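Side-chain contacts in angiopoietin-related protein 6 (Homo sapiens, PDB 6Y43), which is a secreted angiopoietin-like growth factor whose fibrinogen-like globe probably serves as its recognition domain outside the cell: residues Leu81-Val86 with Asp123-Arg128; Gln66-Gly71 with Lys146-Val151; Trp170-His173 with Ser178-Asn181; Gly46-Ile51 with Asp94-Val99. All blocks are in the same frame, centred on the assembly; numbering follows the deposited sequence.

Contact 1: residues Leu81-Val86 with Asp123-Arg128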
# COMPACT_ATOMS: atom_id res chain seq x y z
N LEU A 81 3.97 3.41 -4.93
CA LEU A 81 3.81 3.46 -6.38
C LEU A 81 3.30 4.82 -6.84
O LEU A 81 3.65 5.28 -7.93
CB LEU A 81 2.87 2.36 -6.87
CG LEU A 81 2.71 2.23 -8.38
CD1 LEU A 81 4.09 1.96 -9.02
CD2 LEU A 81 1.71 1.13 -8.72
N GLY A 82 2.45 5.46 -6.03
CA GLY A 82 1.90 6.77 -6.33
C GLY A 82 0.39 6.77 -6.43
O GLY A 82 -0.21 5.86 -7.02
N LEU A 83 -0.23 7.81 -5.88
CA LEU A 83 -1.68 7.92 -5.94
C LEU A 83 -2.18 7.96 -7.38
O LEU A 83 -3.21 7.36 -7.70
CB LEU A 83 -2.13 9.16 -5.19
CG LEU A 83 -1.87 9.11 -3.68
CD1 LEU A 83 -1.86 10.54 -3.13
CD2 LEU A 83 -2.87 8.25 -2.94
N GLU A 84 -1.48 8.69 -8.26
CA GLU A 84 -1.98 8.79 -9.63
C GLU A 84 -1.84 7.45 -10.34
O GLU A 84 -2.83 6.96 -10.91
CB GLU A 84 -1.27 9.93 -10.37
CG GLU A 84 -1.78 10.12 -11.81
CD GLU A 84 -3.28 10.45 -11.89
OE1 GLU A 84 -3.87 10.89 -10.87
OE2 GLU A 84 -3.87 10.28 -12.99
N PRO A 85 -0.67 6.79 -10.33
CA PRO A 85 -0.62 5.44 -10.92
C PRO A 85 -1.66 4.48 -10.33
O PRO A 85 -2.31 3.73 -11.06
CB PRO A 85 0.82 4.99 -10.61
CG PRO A 85 1.59 6.26 -10.43
CD PRO A 85 0.62 7.24 -9.81
N VAL A 86 -1.86 4.51 -9.02
CA VAL A 86 -2.82 3.58 -8.43
C VAL A 86 -4.25 3.94 -8.85
O VAL A 86 -5.08 3.06 -9.11
CB VAL A 86 -2.68 3.54 -6.90
CG1 VAL A 86 -3.82 2.71 -6.29
CG2 VAL A 86 -1.33 2.99 -6.50
N ASP A 123 -10.75 14.82 -6.35
CA ASP A 123 -11.50 14.38 -5.19
C ASP A 123 -10.57 13.80 -4.14
O ASP A 123 -10.95 12.91 -3.36
CB ASP A 123 -12.58 13.38 -5.60
CG ASP A 123 -13.59 14.00 -6.56
OD1 ASP A 123 -13.29 14.12 -7.76
OD2 ASP A 123 -14.68 14.39 -6.10
N HIS A 124 -9.32 14.29 -4.14
CA HIS A 124 -8.34 14.06 -3.07
C HIS A 124 -8.02 12.58 -2.88
O HIS A 124 -7.68 12.16 -1.77
CB HIS A 124 -8.83 14.67 -1.75
CG HIS A 124 -9.06 16.15 -1.81
ND1 HIS A 124 -9.68 16.87 -0.81
CD2 HIS A 124 -8.75 17.05 -2.78
CE1 HIS A 124 -9.74 18.15 -1.16
NE2 HIS A 124 -9.16 18.28 -2.34
N TYR A 125 -8.14 11.80 -3.95
CA TYR A 125 -7.76 10.39 -3.93
C TYR A 125 -8.44 9.65 -2.77
O TYR A 125 -7.86 8.75 -2.15
CB TYR A 125 -6.25 10.24 -3.87
CG TYR A 125 -5.51 10.71 -5.13
CD1 TYR A 125 -5.64 10.02 -6.33
CD2 TYR A 125 -4.70 11.82 -5.09
CE1 TYR A 125 -4.96 10.44 -7.47
CE2 TYR A 125 -4.01 12.25 -6.22
CZ TYR A 125 -4.13 11.54 -7.40
OH TYR A 125 -3.47 11.97 -8.53
N ARG A 126 -9.70 10.00 -2.53
CA ARG A 126 -10.51 9.33 -1.52
C ARG A 126 -10.47 7.82 -1.70
O ARG A 126 -10.62 7.31 -2.80
CB ARG A 126 -11.96 9.83 -1.62
CG ARG A 126 -12.22 11.16 -0.97
CD ARG A 126 -13.72 11.53 -0.95
NE ARG A 126 -13.80 12.85 -0.33
CZ ARG A 126 -14.06 13.05 0.95
NH1 ARG A 126 -14.34 12.02 1.76
NH2 ARG A 126 -14.07 14.29 1.42
N LEU A 127 -10.32 7.12 -0.59
CA LEU A 127 -10.27 5.66 -0.58
C LEU A 127 -11.66 5.04 -0.68
O LEU A 127 -12.62 5.52 -0.07
CB LEU A 127 -9.61 5.19 0.71
CG LEU A 127 -9.42 3.69 0.97
CD1 LEU A 127 -8.47 3.06 -0.05
CD2 LEU A 127 -8.91 3.53 2.39
N ARG A 128 -11.76 3.97 -1.49
CA ARG A 128 -12.94 3.09 -1.51
C ARG A 128 -12.47 1.65 -1.31
O ARG A 128 -11.51 1.26 -1.92
CB ARG A 128 -13.67 3.22 -2.85
CG ARG A 128 -14.63 4.39 -3.01
CD ARG A 128 -13.83 5.58 -3.46
NE ARG A 128 -14.63 6.78 -3.65
CZ ARG A 128 -15.06 7.57 -2.67
NH1 ARG A 128 -14.77 7.28 -1.40
NH2 ARG A 128 -15.78 8.65 -2.95
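Glu-84 starts with CG opposite its backbone N (chi1 -178°) and then folds at chi2 (60°), a path that swings its carboxylate across the phenol end of Tyr-125. Tyr-125 sets out beside its own backbone N (chi1 -67°) and lays its ring against the first turn of helix 83-90. Tyr-125 OH donates to Glu-84 OE1 over a short 2.6 Å, using the anti lone pair of that oxygen, and the acceptor sits at the ring edge, in its plane. The other carboxylate oxygen, OE2, is taken by Gln-88 one turn further along the same helix. While the hydroxyl is tied, Leu-83 CB stands 3.5 Å above the middle of one ring face in a CH-pi contact, and Leu-83 CD1 adds apolar packing 3.7 Å from Tyr-125 CD2. The contact thus binds the start of helix 83-90 to the loop entering strand 127-133 of the fibrinogen-like globe. It illustrates how a buried aromatic residue can be fixed at two points: the aliphatic face contact limits its tilt, while the carboxylate, gripped through both oxygens, holds the phenol in place and probably draws the hydroxyl proton towards itself.

Contact 2: residues Gln66-Gly71 with Lys146-Val151. With EDO (1,2-ethanediol), chain D.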
# COMPACT_ATOMS: atom_id res chain seq x y z
N GLN A 66 3.37 16.05 -3.88
CA GLN A 66 3.77 15.70 -5.24
C GLN A 66 4.43 14.32 -5.28
O GLN A 66 4.25 13.57 -6.25
CB GLN A 66 4.72 16.76 -5.79
CG GLN A 66 5.21 16.49 -7.21
CD GLN A 66 4.08 16.28 -8.21
OE1 GLN A 66 3.06 16.96 -8.16
NE2 GLN A 66 4.26 15.33 -9.12
N HIS A 67 5.25 14.00 -4.28
CA HIS A 67 5.88 12.68 -4.26
C HIS A 67 4.85 11.59 -3.98
O HIS A 67 4.88 10.52 -4.61
CB HIS A 67 7.02 12.65 -3.24
CG HIS A 67 8.27 13.32 -3.74
ND1 HIS A 67 8.83 14.41 -3.12
CD2 HIS A 67 9.03 13.08 -4.83
CE1 HIS A 67 9.89 14.81 -3.79
NE2 HIS A 67 10.04 14.02 -4.84
N TYR A 68 3.90 11.83 -3.07
CA TYR A 68 2.84 10.85 -2.86
C TYR A 68 1.99 10.68 -4.12
O TYR A 68 1.49 9.58 -4.38
CB TYR A 68 1.96 11.25 -1.65
CG TYR A 68 2.48 10.61 -0.40
CD1 TYR A 68 2.25 9.26 -0.15
CD2 TYR A 68 3.28 11.31 0.49
CE1 TYR A 68 2.78 8.62 0.96
CE2 TYR A 68 3.80 10.69 1.61
CZ TYR A 68 3.57 9.33 1.83
OH TYR A 68 4.09 8.69 2.92
N LYS A 69 1.81 11.75 -4.91
CA LYS A 69 1.04 11.61 -6.14
C LYS A 69 1.81 10.82 -7.20
O LYS A 69 1.25 9.92 -7.84
CB LYS A 69 0.66 13.00 -6.69
CG LYS A 69 -0.09 12.96 -8.01
CD LYS A 69 -0.49 14.35 -8.48
CE LYS A 69 -1.02 14.30 -9.91
NZ LYS A 69 -1.10 15.67 -10.48
N ALA A 70 3.08 11.13 -7.38
CA ALA A 70 3.83 10.56 -8.49
C ALA A 70 4.46 9.21 -8.19
O ALA A 70 4.73 8.46 -9.14
CB ALA A 70 4.94 11.53 -8.93
N GLY A 71 4.68 8.89 -6.93
CA GLY A 71 5.41 7.71 -6.50
C GLY A 71 6.81 8.08 -6.05
O GLY A 71 7.39 9.09 -6.48
N LYS A 146 -12.26 8.29 3.24
CA LYS A 146 -11.50 9.41 3.73
C LYS A 146 -10.57 9.92 2.63
O LYS A 146 -10.04 9.13 1.84
CB LYS A 146 -10.68 9.02 4.96
CG LYS A 146 -11.52 8.73 6.23
CD LYS A 146 -12.28 9.96 6.71
CE LYS A 146 -13.32 9.56 7.74
NZ LYS A 146 -14.15 10.74 8.13
N PRO A 147 -10.37 11.23 2.56
CA PRO A 147 -9.44 11.79 1.59
C PRO A 147 -8.01 11.53 2.02
O PRO A 147 -7.73 11.24 3.18
CB PRO A 147 -9.76 13.29 1.62
CG PRO A 147 -10.27 13.52 3.00
CD PRO A 147 -10.97 12.27 3.42
N PHE A 148 -7.09 11.61 1.05
CA PHE A 148 -5.68 11.45 1.33
C PHE A 148 -5.09 12.76 1.85
O PHE A 148 -5.20 13.80 1.20
CB PHE A 148 -4.93 10.98 0.07
CG PHE A 148 -3.62 10.30 0.36
CD1 PHE A 148 -3.58 8.95 0.67
CD2 PHE A 148 -2.43 10.99 0.28
CE1 PHE A 148 -2.37 8.31 0.91
CE2 PHE A 148 -1.22 10.35 0.51
CZ PHE A 148 -1.20 9.01 0.84
N SER A 149 -4.45 12.69 3.02
CA SER A 149 -3.82 13.83 3.66
C SER A 149 -2.30 13.68 3.69
O SER A 149 -1.76 12.58 3.89
CB SER A 149 -4.29 14.01 5.12
OG SER A 149 -5.61 14.49 5.23
N THR A 150 -1.61 14.82 3.55
CA THR A 150 -0.19 14.94 3.90
C THR A 150 -0.04 16.14 4.85
O THR A 150 -0.99 16.86 5.12
CB THR A 150 0.69 15.11 2.66
OG1 THR A 150 0.29 16.27 1.92
CG2 THR A 150 0.62 13.88 1.77
N VAL A 151 1.18 16.39 5.35
CA VAL A 151 1.30 17.39 6.41
C VAL A 151 0.83 18.79 5.98
O VAL A 151 0.23 19.53 6.79
CB VAL A 151 2.75 17.40 6.95
CG1 VAL A 151 3.71 17.94 5.92
CG2 VAL A 151 2.82 18.21 8.24
C1 EDO D . 3.75 13.47 5.03
O1 EDO D . 2.41 13.83 5.37
C2 EDO D . 4.59 14.75 4.89
O2 EDO D . 4.03 15.54 3.82
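Tyr-68 overlaps the edge of Phe-148: its CB, CG and CD1 lie against the CE2-CZ end of the phenylalanine, with Tyr-68 CD1 3.6 Å from Phe-148 CZ. In the fibrinogen-like globe this joins the short helix 65-70 to the long loop between strand 127-133 and helix 162-166, the loop that runs on to the calcium site formed by Asp-154, Asp-156, Tyr-158 and Gly-160. The two rings meet obliquely, centroids 5.4 Å apart and planes at 51°, and Tyr-68 CD1 lies near the plane of the Phe-148 ring. Trp-80 meets Tyr-68 edge-to-face and Trp-171 does the same for Phe-148, which makes the pair the middle of a longer aromatic cluster. On the same side of the Tyr-68 ring, but at its other ortho carbon, Thr-150 CG2 lies 3.9 Å from CD2. That methyl owes its place to the rotamer of the threonine (chi1 59°), which wedges OG1 between the backbone N and the carbonyl carbon and turns CG2 towards the ring. The phenol itself is satisfied beyond these segments: Tyr-68 OH reaches Phe-61 O and also bonds with Gly-169 N, which fixes the far end of the ring while its near end packs. Beside Thr-150 sits a 1,2-ethanediol, probably from the crystallisation liquor, which also bonds to Thr-63 O and Gly-168 O. Both of its oxygens face one backbone amide: Val-151 N makes a weak, bent bond of 2.8 Å to O1 and a straighter but longer weak bond of 3.3 Å to O2.

Contact 3: residues Trp170-His173 with Ser178-Asn181; sequences WWYH and SNLN
Trp-170 carries most of this contact, sending its indole between its own neighbour in sequence and the loop Ser-178 to Asn-181. A first torsion of -159° sets CG far from the backbone N and leans the ring system over towards Leu-180. One face of the indole receives Trp-171 CE3; the opposite face receives the Leu-180 backbone, its N 3.9 Å above the plane and displaced to the rim, while Leu-180 CB packs 3.8 Å from Trp-170 CH2. At the edge, Asn-181 ND2 comes within 3.6 Å of Trp-170 CE3, with amide and ring planes nearly perpendicular (81°); this amide is held by Gly-169 O at ND2 and Gln-52 at OD1. Tyr-172, its CG beside the backbone N, runs roughly at right angles to Trp-170 and passes under its CB, which lies 3.5 Å above the tyrosine ring centre. Its OH donates to Asn-179 OD1 at 2.7 Å, in the carbonyl plane, and also bonds with Gly-168 N. Replacing the Trp-170 indole by the methyl of an alanine is likely to open a gap between Trp-171 and Leu-180. Trp-171 centres an inverse gamma turn, and the contact belongs to the irregular loop region of the fibrinogen-like globe that also carries the calcium site.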
# COMPACT_ATOMS: atom_id res chain seq x y z
N TRP A 170 -1.62 9.58 4.15
CA TRP A 170 -2.59 8.52 4.43
C TRP A 170 -3.98 9.11 4.41
O TRP A 170 -4.16 10.33 4.50
CB TRP A 170 -2.30 7.89 5.78
CG TRP A 170 -2.84 6.51 6.07
CD1 TRP A 170 -3.77 6.18 7.02
CD2 TRP A 170 -2.43 5.26 5.48
NE1 TRP A 170 -3.97 4.83 7.04
CE2 TRP A 170 -3.17 4.24 6.10
CE3 TRP A 170 -1.53 4.93 4.46
CZ2 TRP A 170 -3.02 2.90 5.76
CZ3 TRP A 170 -1.38 3.60 4.13
CH2 TRP A 170 -2.13 2.60 4.77
N TRP A 171 -4.96 8.21 4.35
CA TRP A 171 -6.37 8.56 4.42
C TRP A 171 -6.77 8.69 5.89
O TRP A 171 -7.60 7.95 6.43
CB TRP A 171 -7.20 7.52 3.68
CG TRP A 171 -6.73 7.23 2.26
CD1 TRP A 171 -7.09 7.90 1.12
CD2 TRP A 171 -5.82 6.21 1.85
NE1 TRP A 171 -6.48 7.34 0.03
CE2 TRP A 171 -5.69 6.30 0.45
CE3 TRP A 171 -5.10 5.20 2.52
CZ2 TRP A 171 -4.88 5.44 -0.29
CZ3 TRP A 171 -4.29 4.36 1.78
CH2 TRP A 171 -4.19 4.49 0.39
N TYR A 172 -6.09 9.61 6.57
CA TYR A 172 -6.28 9.75 8.01
C TYR A 172 -7.72 10.10 8.35
O TYR A 172 -8.40 10.86 7.65
CB TYR A 172 -5.31 10.80 8.58
CG TYR A 172 -3.85 10.36 8.66
CD1 TYR A 172 -3.45 9.29 9.46
CD2 TYR A 172 -2.86 11.03 7.94
CE1 TYR A 172 -2.13 8.89 9.51
CE2 TYR A 172 -1.54 10.63 8.00
CZ TYR A 172 -1.18 9.56 8.82
OH TYR A 172 0.16 9.17 8.87
N HIS A 173 -8.17 9.52 9.49
CA HIS A 173 -9.48 9.74 10.07
C HIS A 173 -9.25 10.58 11.30
O HIS A 173 -9.00 11.80 11.19
CB HIS A 173 -10.14 8.38 10.36
CG HIS A 173 -11.58 8.47 10.77
ND1 HIS A 173 -12.49 7.48 10.46
CD2 HIS A 173 -12.27 9.41 11.46
CE1 HIS A 173 -13.68 7.82 10.94
NE2 HIS A 173 -13.57 8.98 11.56
N SER A 178 -4.62 2.21 11.10
CA SER A 178 -3.43 1.70 10.45
C SER A 178 -2.59 2.88 9.99
O SER A 178 -3.13 3.94 9.68
CB SER A 178 -3.78 0.80 9.26
OG SER A 178 -4.72 1.37 8.39
N ASN A 179 -1.27 2.72 9.97
CA ASN A 179 -0.39 3.83 9.65
C ASN A 179 0.80 3.30 8.87
O ASN A 179 1.96 3.49 9.23
CB ASN A 179 0.06 4.55 10.92
CG ASN A 179 0.78 5.85 10.65
OD1 ASN A 179 0.37 6.64 9.80
ND2 ASN A 179 1.86 6.09 11.41
N LEU A 180 0.51 2.64 7.75
CA LEU A 180 1.57 1.89 7.08
C LEU A 180 2.59 2.80 6.41
O LEU A 180 3.69 2.33 6.11
CB LEU A 180 0.99 0.92 6.05
CG LEU A 180 0.04 -0.15 6.62
CD1 LEU A 180 -0.35 -1.11 5.53
CD2 LEU A 180 0.65 -0.86 7.83
N ASN A 181 2.28 4.08 6.20
CA ASN A 181 3.26 5.02 5.67
C ASN A 181 3.96 5.82 6.76
O ASN A 181 4.58 6.84 6.46
CB ASN A 181 2.61 5.95 4.65
CG ASN A 181 2.27 5.24 3.36
OD1 ASN A 181 2.81 4.17 3.05
ND2 ASN A 181 1.38 5.84 2.59

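Contact 4: residues Gly46-Ile51 with Asp94-Val99; sequences GGWTVI and DHELLV
The central antiparallel sheet of the fibrinogen-like globe is the setting here, and Trp-48 meets Leu-98 and Glu-96 from strands that both pair with 212-219 and flank it. Trp-48 opens its strand at a G1 beta bulge, where it and Gly-47 together face Glu-40. Its CG lies beside the backbone N (chi1 -65°), which tips the indole towards strand 95-102. Leu-98 comes in over one face. Its CB is 3.8 Å from the centroid of the Trp-48 six-membered ring, a CH-pi contact, and its CD2 hangs 3.7 Å above the middle of the indole. Two atoms of one leucine thus spread along the ring system. Glu-96 takes the rim instead: its extended chain brings CD to 3.5 Å from Trp-48 CH2, near the ring plane, with the carboxylate turned 73° from it. The backbone adds Glu-96 O, which lies in the indole plane 3.7 Å from Trp-48 CZ3, a position from which it can meet the mildly positive hydrogens of the rim. The carboxylate has a further charge nearby, as Glu-96 OE1 forms a long, weak ion pair with Arg-218. Without the indole, as with a serine in place of Trp-48, Leu-98 would probably lose its aromatic cover and the Glu-96 chain one of the walls it packs against. Trp-48 also packs on Leu-216 and Arg-218 of the intervening strand 212-219 and on Glu-40 of strand 33-40, while Glu-96 and Leu-98 both touch His-112 of strand 108-118.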
# COMPACT_ATOMS: atom_id res chain seq x y z
N GLY A 46 -0.35 -15.72 -6.47
CA GLY A 46 0.44 -14.76 -7.21
C GLY A 46 -0.39 -13.74 -7.97
O GLY A 46 -1.61 -13.61 -7.80
N GLY A 47 0.33 -12.98 -8.81
CA GLY A 47 -0.29 -11.96 -9.62
C GLY A 47 -0.57 -10.66 -8.89
O GLY A 47 -1.42 -9.89 -9.34
N TRP A 48 0.14 -10.39 -7.80
CA TRP A 48 -0.11 -9.23 -6.96
C TRP A 48 0.88 -8.12 -7.32
O TRP A 48 2.09 -8.33 -7.28
CB TRP A 48 0.04 -9.58 -5.48
CG TRP A 48 -0.95 -10.56 -4.98
CD1 TRP A 48 -0.77 -11.89 -4.77
CD2 TRP A 48 -2.30 -10.27 -4.58
NE1 TRP A 48 -1.92 -12.46 -4.28
CE2 TRP A 48 -2.88 -11.48 -4.15
CE3 TRP A 48 -3.07 -9.10 -4.55
CZ2 TRP A 48 -4.19 -11.57 -3.70
CZ3 TRP A 48 -4.38 -9.19 -4.10
CH2 TRP A 48 -4.92 -10.41 -3.68
N THR A 49 0.34 -6.95 -7.65
CA THR A 49 1.15 -5.75 -7.88
C THR A 49 1.39 -5.05 -6.55
O THR A 49 0.43 -4.62 -5.90
CB THR A 49 0.45 -4.81 -8.85
OG1 THR A 49 0.19 -5.50 -10.07
CG2 THR A 49 1.28 -3.54 -9.10
N VAL A 50 2.65 -4.94 -6.14
CA VAL A 50 2.95 -4.19 -4.92
C VAL A 50 2.78 -2.70 -5.21
O VAL A 50 3.40 -2.17 -6.14
CB VAL A 50 4.36 -4.51 -4.43
CG1 VAL A 50 4.74 -3.61 -3.26
CG2 VAL A 50 4.46 -5.98 -4.04
N ILE A 51 1.99 -2.02 -4.37
CA ILE A 51 1.85 -0.56 -4.46
C ILE A 51 2.48 0.18 -3.30
O ILE A 51 2.63 1.41 -3.39
CB ILE A 51 0.37 -0.13 -4.61
CG1 ILE A 51 -0.44 -0.42 -3.35
CG2 ILE A 51 -0.25 -0.84 -5.79
CD1 ILE A 51 -1.78 0.26 -3.33
N ASP A 94 -12.59 -4.09 -11.28
CA ASP A 94 -12.54 -4.27 -9.84
C ASP A 94 -11.21 -4.87 -9.42
O ASP A 94 -10.54 -5.57 -10.19
CB ASP A 94 -13.68 -5.17 -9.38
CG ASP A 94 -15.02 -4.45 -9.35
OD1 ASP A 94 -15.10 -3.36 -8.74
OD2 ASP A 94 -15.98 -4.97 -9.96
N HIS A 95 -10.80 -4.56 -8.18
CA HIS A 95 -9.52 -4.99 -7.66
C HIS A 95 -9.66 -5.47 -6.23
O HIS A 95 -10.43 -4.91 -5.45
CB HIS A 95 -8.48 -3.88 -7.70
CG HIS A 95 -7.96 -3.62 -9.08
ND1 HIS A 95 -8.64 -2.84 -9.98
CD2 HIS A 95 -6.85 -4.07 -9.71
CE1 HIS A 95 -7.96 -2.80 -11.12
NE2 HIS A 95 -6.87 -3.53 -10.98
N GLU A 96 -8.86 -6.47 -5.89
CA GLU A 96 -8.66 -6.90 -4.51
C GLU A 96 -7.40 -6.24 -3.96
O GLU A 96 -6.38 -6.15 -4.66
CB GLU A 96 -8.53 -8.42 -4.44
CG GLU A 96 -8.32 -8.95 -3.05
CD GLU A 96 -8.33 -10.46 -2.98
OE1 GLU A 96 -8.34 -11.11 -4.06
OE2 GLU A 96 -8.30 -10.99 -1.85
N LEU A 97 -7.49 -5.77 -2.73
CA LEU A 97 -6.34 -5.28 -1.99
C LEU A 97 -5.91 -6.31 -0.97
O LEU A 97 -6.75 -6.81 -0.20
CB LEU A 97 -6.69 -3.99 -1.26
CG LEU A 97 -5.67 -3.45 -0.27
CD1 LEU A 97 -4.46 -2.90 -1.03
CD2 LEU A 97 -6.32 -2.31 0.50
N LEU A 98 -4.62 -6.62 -0.96
CA LEU A 98 -4.01 -7.51 0.02
C LEU A 98 -3.00 -6.71 0.82
O LEU A 98 -2.17 -6.00 0.24
CB LEU A 98 -3.33 -8.70 -0.67
CG LEU A 98 -2.53 -9.64 0.21
CD1 LEU A 98 -3.43 -10.37 1.17
CD2 LEU A 98 -1.78 -10.63 -0.67
N VAL A 99 -3.09 -6.77 2.15
CA VAL A 99 -2.12 -6.14 3.03
C VAL A 99 -1.37 -7.25 3.72
O VAL A 99 -1.98 -8.14 4.32
CB VAL A 99 -2.78 -5.20 4.06
CG1 VAL A 99 -1.76 -4.67 5.00
CG2 VAL A 99 -3.50 -4.05 3.35

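Overall arrangement
Contacts 1 and 2 are close neighbours, centres 8 Å apart, with contact 1 nested along the chain inside the loop that contact 2 closes; Leu-83 CD1 lies 3.5 Å from Phe-148 CD2, packing the two contacts against each other. Contact 3 follows in series and is tied to both through Trp-171, whose NE1 is 2.9 Å from Tyr-125 O. Contact 4 lies in the sheet, about 20 Å centre to centre from contact 2 and without touching it; Leu-81 N to Ile-51 O, 2.9 Å, links it to contact 1. The bound calcium lies nearer the loop contacts: about 8 Å from the Tyr-172 side chain and about 12 Å from that of Thr-150.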